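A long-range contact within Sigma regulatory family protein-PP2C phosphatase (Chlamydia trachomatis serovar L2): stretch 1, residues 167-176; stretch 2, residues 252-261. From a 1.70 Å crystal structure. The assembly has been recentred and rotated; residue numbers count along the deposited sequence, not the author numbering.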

ATOM      1  N   SER A 167     -11.241 -20.033   7.317  1.00 70.64           N
ATOM      2  CA  SER A 167     -10.148 -19.168   6.883  1.00 68.24           C
ATOM      3  C   SER A 167     -10.547 -17.687   6.954  1.00 50.94           C
ATOM      4  O   SER A 167     -11.571 -17.277   6.410  1.00 41.67           O
ATOM      5  CB  SER A 167      -9.725 -19.540   5.461  1.00 70.69           C
ATOM      6  OG  SER A 167      -8.535 -18.870   5.085  1.00 62.44           O
ATOM      7  N   VAL A 168      -9.740 -16.871   7.619  1.00 44.68           N
ATOM      8  CA  VAL A 168     -10.099 -15.468   7.769  1.00 29.75           C
ATOM      9  C   VAL A 168      -9.849 -14.738   6.464  1.00 25.25           C
ATOM     10  O   VAL A 168      -9.005 -15.119   5.647  1.00 28.53           O
ATOM     11  CB  VAL A 168      -9.345 -14.799   8.935  1.00 38.81           C
ATOM     12  CG1 VAL A 168      -9.449 -15.666  10.184  1.00 36.26           C
ATOM     13  CG2 VAL A 168      -7.913 -14.497   8.561  1.00 47.57           C
ATOM     14  N   LYS A 169     -10.598 -13.673   6.276  1.00 22.64           N
ATOM     15  CA  LYS A 169     -10.517 -12.820   5.105  1.00 20.88           C
ATOM     16  C   LYS A 169      -9.712 -11.573   5.446  1.00 21.70           C
ATOM     17  O   LYS A 169      -9.479 -11.274   6.616  1.00 22.24           O
ATOM     18  CB  LYS A 169     -11.922 -12.452   4.636  1.00 20.87           C
ATOM     19  CG  LYS A 169     -12.786 -13.679   4.364  1.00 29.55           C
ATOM     20  CD  LYS A 169     -14.208 -13.311   3.955  1.00 63.17           C
ATOM     21  CE  LYS A 169     -15.078 -14.558   3.785  1.00 81.25           C
ATOM     22  NZ  LYS A 169     -15.080 -15.428   4.999  1.00 86.83           N
ATOM     23  N   THR A 170      -9.270 -10.852   4.412  1.00 17.88           N
ATOM     24  CA  THR A 170      -8.317  -9.764   4.605  1.00 16.74           C
ATOM     25  C   THR A 170      -8.674  -8.585   3.708  1.00 19.68           C
ATOM     26  O   THR A 170      -9.092  -8.765   2.563  1.00 21.15           O
ATOM     27  CB  THR A 170      -6.880 -10.221   4.281  1.00 19.53           C
ATOM     28  OG1 THR A 170      -6.558 -11.376   5.055  1.00 24.40           O
ATOM     29  CG2 THR A 170      -5.847  -9.103   4.547  1.00 23.16           C
ATOM     30  N   ALA A 171      -8.463  -7.377   4.221  1.00 19.00           N
ATOM     31  CA  ALA A 171      -8.561  -6.149   3.440  1.00 18.04           C
ATOM     32  C   ALA A 171      -7.334  -5.297   3.729  1.00 18.72           C
ATOM     33  O   ALA A 171      -6.902  -5.189   4.877  1.00 21.60           O
ATOM     34  CB  ALA A 171      -9.814  -5.370   3.761  1.00 19.09           C
ATOM     35  N   ILE A 172      -6.761  -4.732   2.671  1.00 16.74           N
ATOM     36  CA  ILE A 172      -5.659  -3.784   2.772  1.00 16.26           C
ATOM     37  C   ILE A 172      -6.251  -2.385   2.781  1.00 20.87           C
ATOM     38  O   ILE A 172      -7.019  -2.030   1.870  1.00 21.35           O
ATOM     39  CB  ILE A 172      -4.680  -3.951   1.601  1.00 21.50           C
ATOM     40  CG1 ILE A 172      -4.167  -5.391   1.524  1.00 23.65           C
ATOM     41  CG2 ILE A 172      -3.539  -2.929   1.682  1.00 21.58           C
ATOM     42  CD1 ILE A 172      -3.433  -5.888   2.747  1.00 23.62           C
ATOM     43  N   LEU A 173      -5.904  -1.605   3.808  1.00 17.72           N
ATOM     44  CA  LEU A 173      -6.506  -0.298   4.082  1.00 20.56           C
ATOM     45  C   LEU A 173      -5.487   0.806   3.878  1.00 20.31           C
ATOM     46  O   LEU A 173      -4.383   0.749   4.422  1.00 20.53           O
ATOM     47  CB  LEU A 173      -7.014  -0.200   5.527  1.00 17.82           C
ATOM     48  CG  LEU A 173      -8.375  -0.723   5.936  1.00 40.51           C
ATOM     49  CD1 LEU A 173      -8.708  -2.033   5.265  1.00 50.39           C
ATOM     50  CD2 LEU A 173      -8.361  -0.834   7.452  1.00 29.47           C
ATOM     51  N   SER A 174      -5.892   1.852   3.161  1.00 18.91           N
ATOM     52  CA  SER A 174      -5.098   3.068   3.120  1.00 20.74           C
ATOM     53  C   SER A 174      -5.150   3.775   4.475  1.00 21.06           C
ATOM     54  O   SER A 174      -6.000   3.499   5.328  1.00 22.12           O
ATOM     55  CB  SER A 174      -5.617   3.997   2.026  1.00 23.82           C
ATOM     56  OG  SER A 174      -6.784   4.658   2.483  1.00 22.02           O
ATOM     57  N   LYS A 175      -4.244   4.736   4.645  1.00 23.65           N
ATOM     58  CA  LYS A 175      -4.112   5.449   5.913  1.00 27.42           C
ATOM     59  C   LYS A 175      -5.404   6.158   6.326  1.00 28.32           C
ATOM     60  O   LYS A 175      -5.744   6.193   7.521  1.00 28.37           O
ATOM     61  CB  LYS A 175      -2.965   6.456   5.806  1.00 31.09           C
ATOM     62  CG  LYS A 175      -2.605   7.142   7.117  1.00 45.74           C
ATOM     63  CD  LYS A 175      -1.440   8.112   6.945  1.00 52.56           C
ATOM     64  N   ASN A 176      -6.119   6.765   5.371  1.00 24.79           N
ATOM     65  CA  ASN A 176      -7.328   7.524   5.675  1.00 27.46           C
ATOM     66  C   ASN A 176      -8.594   6.675   5.582  1.00 25.36           C
ATOM     67  O   ASN A 176      -9.700   7.223   5.604  1.00 27.11           O
ATOM     68  CB  ASN A 176      -7.516   8.740   4.742  1.00 38.96           C
ATOM     69  CG  ASN A 176      -6.329   9.679   4.704  1.00 46.35           C
ATOM     70  OD1 ASN A 176      -5.949  10.182   3.633  1.00 48.73           O
ATOM     71  ND2 ASN A 176      -5.786   9.983   5.867  1.00 32.94           N
ATOM     72  N   MET A 252       4.892   1.858   6.745  1.00 42.70           N
ATOM     73  CA  MET A 252       4.551   1.790   5.329  1.00 46.96           C
ATOM     74  C   MET A 252       3.208   2.449   5.013  1.00 48.48           C
ATOM     75  O   MET A 252       2.740   2.372   3.865  1.00 39.67           O
ATOM     76  CB  MET A 252       4.560   0.333   4.876  1.00 32.17           C
ATOM     77  CG  MET A 252       5.964  -0.192   4.648  1.00 34.68           C
ATOM     78  SD  MET A 252       5.852  -1.649   3.608  1.00 33.51           S
ATOM     79  CE  MET A 252       5.258  -2.890   4.721  1.00 31.87           C
ATOM     80  N   ASP A 253       2.575   3.092   5.984  1.00 34.37           N
ATOM     81  CA  ASP A 253       1.423   3.956   5.729  1.00 41.35           C
ATOM     82  C   ASP A 253       0.237   3.179   5.159  1.00 35.73           C
ATOM     83  O   ASP A 253      -0.501   3.680   4.311  1.00 47.41           O
ATOM     84  CB  ASP A 253       1.801   5.111   4.792  1.00 51.07           C
ATOM     85  CG  ASP A 253       1.934   6.440   5.513  1.00 76.54           C
ATOM     86  OD1 ASP A 253       1.653   6.506   6.727  1.00 82.59           O
ATOM     87  OD2 ASP A 253       2.318   7.432   4.854  1.00 88.10           O
ATOM     88  N   PHE A 254       0.044   1.945   5.621  1.00 21.65           N
ATOM     89  CA  PHE A 254      -1.207   1.245   5.361  1.00 19.14           C
ATOM     90  C   PHE A 254      -1.508   0.334   6.536  1.00 21.64           C
ATOM     91  O   PHE A 254      -0.694   0.176   7.445  1.00 24.98           O
ATOM     92  CB  PHE A 254      -1.170   0.495   4.017  1.00 20.98           C
ATOM     93  CG  PHE A 254      -0.253  -0.675   3.972  1.00 20.80           C
ATOM     94  CD1 PHE A 254      -0.719  -1.916   4.331  1.00 22.96           C
ATOM     95  CD2 PHE A 254       1.046  -0.557   3.477  1.00 24.95           C
ATOM     96  CE1 PHE A 254       0.105  -3.028   4.277  1.00 26.72           C
ATOM     97  CE2 PHE A 254       1.883  -1.672   3.424  1.00 25.92           C
ATOM     98  CZ  PHE A 254       1.405  -2.907   3.823  1.00 22.06           C
ATOM     99  N   ARG A 255      -2.708  -0.236   6.525  1.00 19.51           N
ATOM    100  CA  ARG A 255      -3.212  -1.059   7.606  1.00 19.46           C
ATOM    101  C   ARG A 255      -3.745  -2.350   7.016  1.00 23.16           C
ATOM    102  O   ARG A 255      -4.014  -2.439   5.821  1.00 21.36           O
ATOM    103  CB  ARG A 255      -4.330  -0.353   8.403  1.00 22.85           C
ATOM    104  CG  ARG A 255      -3.991   1.064   8.858  1.00 32.55           C
ATOM    105  CD  ARG A 255      -4.704   1.427  10.165  1.00 38.07           C
ATOM    106  NE  ARG A 255      -6.018   2.011   9.976  1.00 50.14           N
ATOM    107  CZ  ARG A 255      -6.875   2.229  10.971  1.00 70.21           C
ATOM    108  NH1 ARG A 255      -6.553   1.893  12.219  1.00 62.21           N
ATOM    109  NH2 ARG A 255      -8.057   2.776  10.726  1.00100.02           N
ATOM    110  N   ILE A 256      -3.918  -3.349   7.870  1.00 18.12           N
ATOM    111  CA  ILE A 256      -4.496  -4.624   7.476  1.00 17.24           C
ATOM    112  C   ILE A 256      -5.724  -4.866   8.343  1.00 20.71           C
ATOM    113  O   ILE A 256      -5.652  -4.771   9.575  1.00 24.90           O
ATOM    114  CB  ILE A 256      -3.494  -5.785   7.622  1.00 22.77           C
ATOM    115  CG1 ILE A 256      -2.336  -5.633   6.636  1.00 31.38           C
ATOM    116  CG2 ILE A 256      -4.151  -7.110   7.351  1.00 24.78           C
ATOM    117  CD1 ILE A 256      -1.181  -6.561   6.960  1.00 38.13           C
ATOM    118  N   LEU A 257      -6.840  -5.172   7.699  1.00 17.53           N
ATOM    119  CA  LEU A 257      -8.074  -5.575   8.363  1.00 16.44           C
ATOM    120  C   LEU A 257      -8.269  -7.060   8.097  1.00 22.54           C
ATOM    121  O   LEU A 257      -8.435  -7.458   6.945  1.00 22.00           O
ATOM    122  CB  LEU A 257      -9.275  -4.778   7.829  1.00 17.57           C
ATOM    123  CG  LEU A 257     -10.652  -5.305   8.258  1.00 17.96           C
ATOM    124  CD1 LEU A 257     -10.943  -5.102   9.726  1.00 24.40           C
ATOM    125  CD2 LEU A 257     -11.728  -4.599   7.402  1.00 23.42           C
ATOM    126  N   THR A 258      -8.228  -7.897   9.138  1.00 18.31           N
ATOM    127  CA  THR A 258      -8.706  -9.266   8.961  1.00 15.41           C
ATOM    128  C   THR A 258     -10.145  -9.347   9.464  1.00 17.22           C
ATOM    129  O   THR A 258     -10.542  -8.601  10.356  1.00 19.70           O
ATOM    130  CB  THR A 258      -7.820 -10.264   9.684  1.00 20.08           C
ATOM    131  OG1 THR A 258      -7.645  -9.822  11.025  1.00 21.87           O
ATOM    132  CG2 THR A 258      -6.469 -10.361   8.975  1.00 20.87           C
ATOM    133  N   TYR A 259     -10.943 -10.218   8.856  1.00 18.62           N
ATOM    134  CA  TYR A 259     -12.354 -10.260   9.216  1.00 15.31           C
ATOM    135  C   TYR A 259     -12.902 -11.640   8.906  1.00 18.62           C
ATOM    136  O   TYR A 259     -12.315 -12.412   8.136  1.00 19.89           O
ATOM    137  CB  TYR A 259     -13.168  -9.135   8.513  1.00 18.79           C
ATOM    138  CG  TYR A 259     -13.247  -9.221   6.979  1.00 19.55           C
ATOM    139  CD1 TYR A 259     -12.213  -8.747   6.186  1.00 18.51           C
ATOM    140  CD2 TYR A 259     -14.353  -9.782   6.344  1.00 22.42           C
ATOM    141  CE1 TYR A 259     -12.257  -8.835   4.788  1.00 20.42           C
ATOM    142  CE2 TYR A 259     -14.408  -9.860   4.940  1.00 24.38           C
ATOM    143  CZ  TYR A 259     -13.350  -9.387   4.186  1.00 22.84           C
ATOM    144  OH  TYR A 259     -13.371  -9.474   2.801  1.00 24.01           O
ATOM    145  N   GLU A 260     -14.042 -11.935   9.526  1.00 18.49           N
ATOM    146  CA  GLU A 260     -14.673 -13.244   9.447  1.00 20.07           C
ATOM    147  C   GLU A 260     -16.134 -13.074   9.834  1.00 17.76           C
ATOM    148  O   GLU A 260     -16.487 -12.156  10.581  1.00 18.51           O
ATOM    149  CB  GLU A 260     -13.973 -14.237  10.389  1.00 25.11           C
ATOM    150  CG  GLU A 260     -14.579 -15.628  10.427  1.00 29.91           C
ATOM    151  CD  GLU A 260     -14.599 -16.323   9.065  1.00 46.70           C
ATOM    152  OE1 GLU A 260     -15.410 -15.931   8.177  1.00 36.99           O
ATOM    153  OE2 GLU A 260     -13.800 -17.278   8.889  1.00 42.64           O
ATOM    154  N   GLU A 261     -16.981 -13.962   9.321  1.00 18.44           N
ATOM    155  CA  GLU A 261     -18.374 -13.955   9.745  1.00 20.99           C
ATOM    156  C   GLU A 261     -18.469 -14.134  11.255  1.00 21.68           C
ATOM    157  O   GLU A 261     -17.817 -14.997  11.835  1.00 20.81           O
ATOM    158  CB  GLU A 261     -19.151 -15.055   9.024  1.00 22.83           C
ATOM    159  CG  GLU A 261     -19.206 -14.848   7.526  1.00 24.41           C
ATOM    160  CD  GLU A 261     -19.947 -15.945   6.810  1.00 36.44           C
ATOM    161  OE1 GLU A 261     -20.942 -16.456   7.361  1.00 36.67           O
ATOM    162  OE2 GLU A 261     -19.524 -16.294   5.691  1.00 40.18           O
TER
HETATM  163  O   HOH W   1     -13.565 -19.144   7.161  1.00 43.02           O
HETATM  164  O   HOH W   2      -7.338   3.495   8.054  1.00 34.12           O
HETATM  165  O   HOH W   3      -2.060   4.860   2.682  1.00 38.45           O

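Two antiparallel strands, one starting at Lys 169 and the other running from Phe 254 to Glu 261, meet through a regular ladder in which three residue pairs carry two backbone hydrogen bonds each. Lys 169 N reaches Tyr 259 O at 2.8 Å, Ala 171 N reaches Leu 257 O at 2.7 Å, and Leu 173 N reaches Arg 255 O at 2.9 Å, each with its return bond. This register decides which side chains meet: Lys 169, Ala 171 and Leu 173 share one face with Tyr 259, Leu 257 and Arg 255, while Thr 170 and Ile 172 share the other with Thr 258 and Ile 256.

On the first face, the p rotamer of Tyr 259 (chi1 65°) brings the end of the side chain nearer the partner strand, and Lys 169 CB sits 3.6 Å from the centroid of the Tyr 259 ring, only 17° off its normal, a CH-pi contact. Ala 171 N lies at the edge of the Tyr 259 ring; the small side chain of Ala 171 still touches Leu 257, CB to CB at 4.1 Å. Leu 173, with chi1 at -84° and chi2 at 40°, brings its CD1 to 3.8 Å from Leu 257 CB, a diagonal packing that skips one rung.

Beyond the ring, the Lys 169 chain stays extended through chi3 and turns at chi4 (55°), placing NZ 3.2 Å from Glu 260 OE1 in a salt bridge whose hydrogen bond is weak. The same OE1 accepts a 2.8 Å bond from Glu 261 N, and with chi2 at 59° the Glu 260 carboxylate is placed to accept from the next residue's amide. Its OE2 takes a water that also binds Ser 167 N and O.

On the other face, Ile 172 uses m, m: its CD1 lies 4.0 Å from Ile 256 CG1, and its CG2 is 4.0 Å from Phe 254 CD1.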